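Local coordinates for putative lipoprotein (Parabacteroides distasonis ATCC 8503, PDB 3JX8) that is of unknown function but is probably an adhesin-like surface lipoprotein that may bind lipid, at residues S31-E37 and G107-K113; D24-G30 and L98-V104; I20-D24 and S93-E97. All blocks are in the same frame, centred on the assembly; numbering follows the deposited sequence.

Interaction 1. Residues S31-E37 and G107-K113; sequences SADFEYE and GSFIISK
Phe34 and Phe109 sit side by side on one face of a parallel strand pair, their ring centroids 4.8 Å apart and their planes inclined at 45°. Phe109 places CE2 over the centre of the Phe34 ring, 3.7 Å above its plane. Further along the same apolar face, CZ of Phe109 presses on CB of Tyr36 at 3.4 Å, and CD1 of Ile111 approaches the edge of the tyrosine ring at CD2, 3.8 Å away. The hydroxyl of Tyr36 is bonded to Ser95.

The backbones are joined by four N-H···O=C bonds that alternate in direction: Ser108 N to Ala32 O (2.9 Å), Phe34 N to Ser108 O, Ile110 N to Phe34 O and Tyr36 N to Ile110 O. Such in-register parallel ladders between neighbouring strands stacked along the axis build a beta-solenoid, the architecture expected of a head GIN domain in the pectate-lyase-like clan.

Past the ladder, a carboxylate replaces the carbonyls. Glu37, bent at chi2 (-64°), receives Ser112 N on OE2 (2.8 Å) and Lys113 N on OE1 (2.9 Å), both on the syn side, the Lys113 N-H well out of the carboxylate plane. A water probably links Glu37 OE2 and Ile110 O.

Interaction 2. Residues D24-G30 and L98-V104; sequences DEITFVG and LKELNTV
Glu25 and Glu100, each with CG trans to the backbone N (chi1 179° for Glu25) and an extended chain, run side by side from one face of the parallel pair, with carboxylate planes only 5° apart and their OE2 atoms 4.5 Å from each other. Asn102 sits beside the pair: its ND2 donates to Glu100 OE2 (2.8 Å), meeting the oxygen on its anti side and somewhat out of the carboxylate plane, and gives a second bond to a water that in turn donates to Glu25 OE2 (2.9 Å). The amide plane stands steeply across the Glu25 carboxylate, at 76°. This bridge would be expected to soften the repulsion between the two acids.

The opposite face is largely apolar. Ile26 meets Leu98 at roughly a right angle, CG1 to CD1 at 3.7 Å, while its CG2 branch touches CD1 of Leu101 at 3.6 Å. Next to them Phe28 and Thr103 point the same way, with Thr103 OG1 3.3 Å from Phe28 CD2. A regular backbone ladder runs from Ile26 N to Gly30 N, preceded by Lys99 N to Asp24 O (2.9 Å).

Strand 25-29 lies between 65-70 and 100-104, the latter followed by 120-125. Phe34, Tyr36 and Phe109 of strands 33-38 and 108-111 back the apolar face, whereas Met241 and Gly242 of the second subunit pack against Thr27, Val29, Asn102 and Val104.

Interaction 3. Residues I20-D24 and S93-E97; sequences ISDYD and SNSKE
This is a loop-to-strand contact, in which the irregular segment 20-24, leading from strand 13-17 into strand 25-29, is fastened by side chains to the end of strand 89-95 and the turn after it. Tyr23 makes the largest contribution. Its ring lies flat over Ser95, whose CB stands 3.6 Å from the centroid and only 7° off the ring normal, a CH-pi contact over the middle of the face. The ring reaches this place because CG is lodged between the backbone N and the carbonyl carbon (chi1 58°), which swings the phenol back toward the strand. At its far end the hydroxyl donates to Ser93 OG, 2.6 Å from Tyr23 OH, and Ser93 OG is bonded in addition to Tyr44 O. Ile20 CD1 meets the ring at its edge, in plane.

Asp22 grips the turn. Its OD1 accepts Lys96 N at 3.0 Å, on the syn side and nearly straight (165° at the hydrogen), and the aliphatic part of Lys96 lies beside the carboxylate, CG 3.6 Å from Asp22 OD2. A water that accepts from Glu97 N and lies within bonding distance of Asp22 OD2 and Tyr23 O probably makes a second link between loop and turn. OD2 also binds a glycerol, probably from the crystallisation liquor. Ser95 OG has its main partner in Tyr36 OH and comes within 3.0 Å of Tyr23 O. Beyond it, Asp24 CA makes a C-H···O contact with Glu97 O at 3.2 Å.

Strand 89-95 pairs with 33-38 in parallel and with 44-50 in the antiparallel sense, and Tyr23 and Ile20 also touch Val61 of strand 57-62. Such a mixture of loops and antiparallel strands, giving way to stacked parallel strands, is consistent with the N-terminal end of a beta-solenoid.

How the interactions relate
Interactions 1 and 2 belong to facing sheets of the solenoid: strand 25-29 leads into 33-38, and 100-104 into 108-111, so the same two stretches of chain pair twice. Their centres are about 11 Å apart and the interior is filled between them, with Phe34 edge-to-face on Phe28, Phe109 CZ 3.7 Å from Ile26 CD1 and Tyr36 OH 3.5 Å from Leu98 CB. Interaction 3, centred about 14 Å from interaction 1 and about 11 Å from interaction 2, lies where the chain enters strands 25-29 and 100-104. It shares Asp24 with interaction 2 and meets interaction 1 where Glu35 O lies 3.0 Å from Ser93 N, as well as at the Tyr36-Ser95 hydroxyl pair.

Interaction 1. Residues S31-E37 and G107-K113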
loop_
_atom_site.group_PDB
_atom_site.type_symbol
_atom_site.label_atom_id
_atom_site.label_comp_id
_atom_site.label_asym_id
_atom_site.label_seq_id
_atom_site.Cartn_x
_atom_site.Cartn_y
_atom_site.Cartn_z
ATOM N N SER A 31 -3.906 22.067 -5.753
ATOM C CA SER A 31 -4.524 22.420 -4.477
ATOM C C SER A 31 -5.875 23.085 -4.616
ATOM O O SER A 31 -6.421 23.545 -3.619
ATOM C CB SER A 31 -3.593 23.362 -3.692
ATOM O OG SER A 31 -3.494 24.638 -4.321
ATOM N N ALA A 32 -6.441 23.094 -5.821
ATOM C CA ALA A 32 -7.705 23.805 -6.061
ATOM C C ALA A 32 -8.866 23.168 -5.309
ATOM O O ALA A 32 -8.835 21.991 -4.974
ATOM C CB ALA A 32 -8.034 23.837 -7.551
ATOM N N ASP A 33 -9.892 23.965 -5.068
ATOM C CA ASP A 33 -11.233 23.442 -4.851
ATOM C C ASP A 33 -11.886 23.263 -6.218
ATOM O O ASP A 33 -12.149 24.237 -6.933
ATOM C CB ASP A 33 -12.046 24.383 -3.982
ATOM C CG ASP A 33 -11.513 24.453 -2.557
ATOM O OD1 ASP A 33 -11.005 23.437 -2.029
ATOM O OD2 ASP A 33 -11.631 25.515 -1.939
ATOM N N PHE A 34 -12.111 22.006 -6.578
ATOM C CA PHE A 34 -12.594 21.612 -7.878
ATOM C C PHE A 34 -13.999 21.103 -7.670
ATOM O O PHE A 34 -14.200 20.145 -6.961
ATOM C CB PHE A 34 -11.663 20.520 -8.416
ATOM C CG PHE A 34 -11.835 20.158 -9.885
ATOM C CD1 PHE A 34 -13.082 20.108 -10.503
ATOM C CD2 PHE A 34 -10.724 19.758 -10.612
ATOM C CE1 PHE A 34 -13.199 19.715 -11.830
ATOM C CE2 PHE A 34 -10.834 19.399 -11.951
ATOM C CZ PHE A 34 -12.053 19.376 -12.559
ATOM N N GLU A 35 -14.975 21.759 -8.277
ATOM C CA GLU A 35 -16.359 21.284 -8.299
ATOM C C GLU A 35 -16.709 20.686 -9.648
ATOM O O GLU A 35 -16.598 21.364 -10.676
ATOM C CB GLU A 35 -17.318 22.437 -8.085
ATOM C CG GLU A 35 -17.274 23.032 -6.738
ATOM C CD GLU A 35 -18.217 24.221 -6.623
ATOM O OE1 GLU A 35 -18.991 24.508 -7.595
ATOM O OE2 GLU A 35 -18.189 24.860 -5.551
ATOM N N TYR A 36 -17.164 19.437 -9.637
ATOM C CA TYR A 36 -17.496 18.725 -10.864
ATOM C C TYR A 36 -18.919 18.216 -10.764
ATOM O O TYR A 36 -19.409 17.918 -9.671
ATOM C CB TYR A 36 -16.520 17.555 -11.129
ATOM C CG TYR A 36 -16.970 16.678 -12.285
ATOM C CD1 TYR A 36 -16.657 17.005 -13.591
ATOM C CD2 TYR A 36 -17.758 15.558 -12.065
ATOM C CE1 TYR A 36 -17.114 16.237 -14.645
ATOM C CE2 TYR A 36 -18.223 14.793 -13.105
ATOM C CZ TYR A 36 -17.890 15.134 -14.398
ATOM O OH TYR A 36 -18.373 14.378 -15.455
ATOM N N GLU A 37 -19.583 18.127 -11.908
ATOM C CA GLU A 37 -20.865 17.433 -12.028
ATOM C C GLU A 37 -20.960 16.740 -13.373
ATOM O O GLU A 37 -20.387 17.187 -14.362
ATOM C CB GLU A 37 -22.067 18.388 -11.907
ATOM C CG GLU A 37 -22.131 19.241 -10.622
ATOM C CD GLU A 37 -22.303 18.451 -9.302
ATOM O OE1 GLU A 37 -22.723 17.270 -9.312
ATOM O OE2 GLU A 37 -22.031 19.038 -8.224
ATOM N N GLY A 107 -5.547 19.275 -2.871
ATOM C CA GLY A 107 -6.804 19.912 -3.221
ATOM C C GLY A 107 -8.050 19.169 -2.774
ATOM O O GLY A 107 -7.994 18.141 -2.077
ATOM N N SER A 108 -9.189 19.698 -3.177
ATOM C CA SER A 108 -10.445 19.134 -2.820
ATOM C C SER A 108 -11.320 18.979 -4.063
ATOM O O SER A 108 -11.505 19.906 -4.827
ATOM C CB SER A 108 -11.074 20.021 -1.763
ATOM O OG SER A 108 -12.421 19.710 -1.604
ATOM N N PHE A 109 -11.802 17.781 -4.306
ATOM C CA PHE A 109 -12.605 17.492 -5.468
ATOM C C PHE A 109 -13.983 17.081 -4.993
ATOM O O PHE A 109 -14.095 16.090 -4.281
ATOM C CB PHE A 109 -11.959 16.383 -6.263
ATOM C CG PHE A 109 -12.629 16.126 -7.555
ATOM C CD1 PHE A 109 -13.819 15.407 -7.601
ATOM C CD2 PHE A 109 -12.081 16.601 -8.739
ATOM C CE1 PHE A 109 -14.438 15.131 -8.817
ATOM C CE2 PHE A 109 -12.713 16.363 -9.961
ATOM C CZ PHE A 109 -13.907 15.634 -9.997
ATOM N N ILE A 110 -15.021 17.822 -5.388
ATOM C CA ILE A 110 -16.387 17.662 -4.844
ATOM C C ILE A 110 -17.444 17.529 -5.930
ATOM O O ILE A 110 -17.488 18.360 -6.839
ATOM C CB ILE A 110 -16.762 18.887 -3.956
ATOM C CG1 ILE A 110 -15.714 19.022 -2.827
ATOM C CG2 ILE A 110 -18.164 18.747 -3.365
ATOM C CD1 ILE A 110 -15.953 20.198 -1.863
ATOM N N ILE A 111 -18.274 16.487 -5.838
ATOM C CA ILE A 111 -19.456 16.292 -6.687
ATOM C C ILE A 111 -20.658 16.437 -5.765
ATOM O O ILE A 111 -20.737 15.723 -4.753
ATOM C CB ILE A 111 -19.496 14.893 -7.331
ATOM C CG1 ILE A 111 -18.261 14.673 -8.181
ATOM C CG2 ILE A 111 -20.771 14.713 -8.149
ATOM C CD1 ILE A 111 -18.310 13.394 -8.989
ATOM N N SER A 112 -21.584 17.347 -6.098
ATOM C CA SER A 112 -22.683 17.678 -5.182
ATOM C C SER A 112 -24.086 17.275 -5.587
ATOM O O SER A 112 -24.950 17.210 -4.727
ATOM C CB SER A 112 -22.699 19.179 -4.895
ATOM O OG SER A 112 -21.639 19.535 -4.033
ATOM N N LYS A 113 -24.310 17.015 -6.871
ATOM C CA LYS A 113 -25.640 16.701 -7.376
ATOM C C LYS A 113 -25.824 15.210 -7.511
ATOM O O LYS A 113 -24.829 14.478 -7.517
ATOM C CB LYS A 113 -25.846 17.377 -8.735
ATOM C CG LYS A 113 -25.741 18.899 -8.663
ATOM C CD LYS A 113 -26.113 19.545 -9.983
ATOM C CE LYS A 113 -25.890 21.068 -9.975
ATOM N NZ LYS A 113 -26.609 21.732 -11.122
HETATM O O HOH W 1 -19.782 20.031 -7.056
#

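Interaction 2. Residues D24-G30 and L98-V104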
loop_
_atom_site.group_PDB
_atom_site.type_symbol
_atom_site.label_atom_id
_atom_site.label_comp_id
_atom_site.label_asym_id
_atom_site.label_seq_id
_atom_site.Cartn_x
_atom_site.Cartn_y
_atom_site.Cartn_z
ATOM N N ASP A 24 -14.368 12.093 -20.449
ATOM C CA ASP A 24 -14.873 11.078 -19.549
ATOM C C ASP A 24 -13.856 10.747 -18.477
ATOM O O ASP A 24 -14.063 9.848 -17.677
ATOM C CB ASP A 24 -15.273 9.819 -20.324
ATOM C CG ASP A 24 -14.110 9.138 -21.020
ATOM O OD1 ASP A 24 -12.933 9.549 -20.854
ATOM O OD2 ASP A 24 -14.382 8.161 -21.754
ATOM N N GLU A 25 -12.760 11.492 -18.456
ATOM C CA GLU A 25 -11.682 11.235 -17.518
ATOM C C GLU A 25 -11.012 12.557 -17.119
ATOM O O GLU A 25 -10.935 13.486 -17.936
ATOM C CB GLU A 25 -10.731 10.269 -18.193
ATOM C CG GLU A 25 -9.540 9.895 -17.397
ATOM C CD GLU A 25 -8.656 8.883 -18.122
ATOM O OE1 GLU A 25 -9.222 8.001 -18.853
ATOM O OE2 GLU A 25 -7.404 8.987 -17.931
ATOM N N ILE A 26 -10.580 12.648 -15.856
ATOM C CA ILE A 26 -9.922 13.845 -15.295
ATOM C C ILE A 26 -8.586 13.477 -14.681
ATOM O O ILE A 26 -8.518 12.573 -13.855
ATOM C CB ILE A 26 -10.764 14.523 -14.197
ATOM C CG1 ILE A 26 -12.090 15.084 -14.757
ATOM C CG2 ILE A 26 -9.957 15.652 -13.515
ATOM C CD1 ILE A 26 -13.096 15.566 -13.646
ATOM N N THR A 27 -7.529 14.185 -15.089
ATOM C CA THR A 27 -6.246 14.193 -14.417
ATOM C C THR A 27 -6.129 15.560 -13.786
ATOM O O THR A 27 -6.013 16.555 -14.508
ATOM C CB THR A 27 -5.083 14.055 -15.414
ATOM O OG1 THR A 27 -5.142 12.769 -15.990
ATOM C CG2 THR A 27 -3.752 14.195 -14.715
ATOM N N PHE A 28 -6.142 15.623 -12.466
ATOM C CA PHE A 28 -6.111 16.890 -11.730
ATOM C C PHE A 28 -5.009 16.862 -10.709
ATOM O O PHE A 28 -5.053 16.064 -9.793
ATOM C CB PHE A 28 -7.432 17.090 -11.011
ATOM C CG PHE A 28 -7.406 18.169 -9.967
ATOM C CD1 PHE A 28 -6.836 19.409 -10.231
ATOM C CD2 PHE A 28 -8.020 17.965 -8.739
ATOM C CE1 PHE A 28 -6.811 20.414 -9.258
ATOM C CE2 PHE A 28 -8.007 18.966 -7.745
ATOM C CZ PHE A 28 -7.402 20.196 -8.022
ATOM N N VAL A 29 -4.014 17.718 -10.852
ATOM C CA VAL A 29 -2.943 17.798 -9.889
ATOM C C VAL A 29 -2.969 19.198 -9.334
ATOM O O VAL A 29 -2.921 20.177 -10.098
ATOM C CB VAL A 29 -1.586 17.602 -10.567
ATOM C CG1 VAL A 29 -0.430 17.796 -9.537
ATOM C CG2 VAL A 29 -1.572 16.283 -11.347
ATOM N N GLY A 30 -2.984 19.319 -8.022
ATOM C CA GLY A 30 -2.936 20.636 -7.399
ATOM C C GLY A 30 -3.839 20.813 -6.205
ATOM O O GLY A 30 -4.460 19.859 -5.710
ATOM N N LEU A 98 -18.222 10.820 -15.862
ATOM C CA LEU A 98 -16.868 10.706 -15.323
ATOM C C LEU A 98 -16.605 9.261 -14.947
ATOM O O LEU A 98 -17.098 8.773 -13.930
ATOM C CB LEU A 98 -16.692 11.601 -14.106
ATOM C CG LEU A 98 -15.321 11.579 -13.414
ATOM C CD1 LEU A 98 -14.189 12.058 -14.375
ATOM C CD2 LEU A 98 -15.421 12.420 -12.171
ATOM N N LYS A 99 -15.846 8.581 -15.789
ATOM C CA LYS A 99 -15.518 7.194 -15.574
ATOM C C LYS A 99 -14.315 7.064 -14.682
ATOM O O LYS A 99 -14.215 6.110 -13.940
ATOM C CB LYS A 99 -15.192 6.490 -16.881
ATOM C CG LYS A 99 -16.263 6.564 -17.923
ATOM C CD LYS A 99 -15.895 5.719 -19.140
ATOM C CE LYS A 99 -17.000 5.761 -20.190
ATOM N NZ LYS A 99 -16.730 4.726 -21.246
ATOM N N GLU A 100 -13.387 8.009 -14.789
ATOM C CA GLU A 100 -12.158 7.940 -14.014
ATOM C C GLU A 100 -11.579 9.304 -13.642
ATOM O O GLU A 100 -11.353 10.171 -14.508
ATOM C CB GLU A 100 -11.123 7.113 -14.753
ATOM C CG GLU A 100 -9.965 6.789 -13.897
ATOM C CD GLU A 100 -8.943 5.957 -14.604
ATOM O OE1 GLU A 100 -9.351 5.033 -15.322
ATOM O OE2 GLU A 100 -7.730 6.215 -14.438
ATOM N N LEU A 101 -11.346 9.459 -12.344
ATOM C CA LEU A 101 -10.716 10.603 -11.739
ATOM C C LEU A 101 -9.350 10.171 -11.173
ATOM O O LEU A 101 -9.251 9.245 -10.356
ATOM C CB LEU A 101 -11.572 11.128 -10.591
ATOM C CG LEU A 101 -10.929 12.265 -9.784
ATOM C CD1 LEU A 101 -10.691 13.475 -10.695
ATOM C CD2 LEU A 101 -11.782 12.644 -8.560
ATOM N N ASN A 102 -8.320 10.888 -11.590
ATOM C CA ASN A 102 -6.988 10.739 -11.070
ATOM C C ASN A 102 -6.642 12.085 -10.516
ATOM O O ASN A 102 -6.473 13.035 -11.274
ATOM C CB ASN A 102 -6.032 10.323 -12.179
ATOM C CG ASN A 102 -6.302 8.892 -12.655
ATOM O OD1 ASN A 102 -6.160 7.950 -11.891
ATOM N ND2 ASN A 102 -6.738 8.739 -13.898
ATOM N N THR A 103 -6.613 12.175 -9.201
ATOM C CA THR A 103 -6.335 13.397 -8.514
ATOM C C THR A 103 -5.104 13.231 -7.583
ATOM O O THR A 103 -4.940 12.181 -6.922
ATOM C CB THR A 103 -7.583 13.868 -7.753
ATOM O OG1 THR A 103 -7.330 15.164 -7.228
ATOM C CG2 THR A 103 -7.960 12.955 -6.630
ATOM N N VAL A 104 -4.231 14.236 -7.576
ATOM C CA VAL A 104 -2.982 14.197 -6.834
ATOM C C VAL A 104 -2.757 15.556 -6.208
ATOM O O VAL A 104 -2.753 16.587 -6.907
ATOM C CB VAL A 104 -1.748 13.863 -7.742
ATOM C CG1 VAL A 104 -0.452 13.816 -6.897
ATOM C CG2 VAL A 104 -1.953 12.528 -8.540
HETATM O O HOH W 2 -6.393 10.561 -15.710
#

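Interaction 3. Residues I20-D24 and S93-E97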
loop_
_atom_site.group_PDB
_atom_site.type_symbol
_atom_site.label_atom_id
_atom_site.label_comp_id
_atom_site.label_asym_id
_atom_site.label_seq_id
_atom_site.Cartn_x
_atom_site.Cartn_y
_atom_site.Cartn_z
ATOM N N ILE A 20 -13.627 23.638 -24.159
ATOM C CA ILE A 20 -13.269 22.242 -24.096
ATOM C C ILE A 20 -14.293 21.340 -24.798
ATOM O O ILE A 20 -15.458 21.656 -24.847
ATOM C CB ILE A 20 -13.124 21.772 -22.630
ATOM C CG1 ILE A 20 -14.418 21.961 -21.843
ATOM C CG2 ILE A 20 -12.018 22.506 -21.929
ATOM C CD1 ILE A 20 -14.471 21.052 -20.591
ATOM N N SER A 21 -13.837 20.205 -25.320
ATOM C CA SER A 21 -14.731 19.105 -25.706
ATOM C C SER A 21 -15.108 18.317 -24.474
ATOM O O SER A 21 -14.507 18.468 -23.408
ATOM C CB SER A 21 -14.018 18.092 -26.596
ATOM O OG SER A 21 -13.366 18.735 -27.657
ATOM N N ASP A 22 -16.056 17.407 -24.668
ATOM C CA ASP A 22 -16.412 16.462 -23.645
ATOM C C ASP A 22 -15.225 15.612 -23.245
ATOM O O ASP A 22 -14.288 15.429 -24.008
ATOM C CB ASP A 22 -17.533 15.527 -24.112
ATOM C CG ASP A 22 -18.196 14.790 -22.945
ATOM O OD1 ASP A 22 -18.377 15.393 -21.873
ATOM O OD2 ASP A 22 -18.543 13.624 -23.101
ATOM N N TYR A 23 -15.293 15.107 -22.026
ATOM C CA TYR A 23 -14.269 14.250 -21.487
ATOM C C TYR A 23 -14.955 13.266 -20.580
ATOM O O TYR A 23 -15.998 13.557 -20.034
ATOM C CB TYR A 23 -13.232 15.086 -20.710
ATOM C CG TYR A 23 -13.791 15.915 -19.556
ATOM C CD1 TYR A 23 -13.901 15.383 -18.280
ATOM C CD2 TYR A 23 -14.188 17.249 -19.746
ATOM C CE1 TYR A 23 -14.392 16.147 -17.216
ATOM C CE2 TYR A 23 -14.658 18.030 -18.680
ATOM C CZ TYR A 23 -14.761 17.469 -17.419
ATOM O OH TYR A 23 -15.234 18.222 -16.365
ATOM N N ASP A 24 -14.368 12.093 -20.449
ATOM C CA ASP A 24 -14.873 11.078 -19.549
ATOM C C ASP A 24 -13.856 10.747 -18.477
ATOM O O ASP A 24 -14.063 9.848 -17.677
ATOM C CB ASP A 24 -15.273 9.819 -20.324
ATOM C CG ASP A 24 -14.110 9.138 -21.020
ATOM O OD1 ASP A 24 -12.933 9.549 -20.854
ATOM O OD2 ASP A 24 -14.382 8.161 -21.754
ATOM N N SER A 93 -16.300 22.483 -13.394
ATOM C CA SER A 93 -16.379 21.831 -14.700
ATOM C C SER A 93 -17.482 20.808 -14.729
ATOM O O SER A 93 -17.917 20.343 -13.682
ATOM C CB SER A 93 -15.030 21.192 -15.077
ATOM O OG SER A 93 -14.988 20.806 -16.438
ATOM N N ASN A 94 -17.946 20.491 -15.931
ATOM C CA ASN A 94 -18.860 19.395 -16.133
ATOM C C ASN A 94 -18.647 18.674 -17.462
ATOM O O ASN A 94 -18.045 19.212 -18.405
ATOM C CB ASN A 94 -20.297 19.866 -15.971
ATOM C CG ASN A 94 -20.677 20.963 -16.952
ATOM O OD1 ASN A 94 -20.999 20.694 -18.113
ATOM N ND2 ASN A 94 -20.675 22.187 -16.478
ATOM N N SER A 95 -19.094 17.429 -17.503
ATOM C CA SER A 95 -19.042 16.611 -18.723
ATOM C C SER A 95 -20.195 15.644 -18.625
ATOM O O SER A 95 -20.905 15.625 -17.603
ATOM C CB SER A 95 -17.725 15.847 -18.858
ATOM O OG SER A 95 -17.619 14.834 -17.880
ATOM N N LYS A 96 -20.391 14.846 -19.671
ATOM C CA LYS A 96 -21.536 13.946 -19.695
ATOM C C LYS A 96 -21.365 12.833 -18.666
ATOM O O LYS A 96 -22.318 12.476 -17.985
ATOM C CB LYS A 96 -21.769 13.393 -21.101
ATOM C CG LYS A 96 -21.901 14.511 -22.193
ATOM C CD LYS A 96 -23.334 14.821 -22.606
ATOM C CE LYS A 96 -23.543 16.253 -23.231
ATOM N NZ LYS A 96 -22.412 16.754 -24.097
ATOM N N GLU A 97 -20.144 12.328 -18.506
ATOM C CA GLU A 97 -19.884 11.206 -17.601
ATOM C C GLU A 97 -18.448 11.266 -17.096
ATOM O O GLU A 97 -17.561 11.689 -17.836
ATOM C CB GLU A 97 -20.078 9.912 -18.373
ATOM C CG GLU A 97 -19.792 8.635 -17.602
ATOM C CD GLU A 97 -19.983 7.385 -18.468
ATOM O OE1 GLU A 97 -20.081 7.545 -19.712
ATOM O OE2 GLU A 97 -20.027 6.258 -17.911
HETATM O O HOH W 3 -18.331 12.156 -20.828
#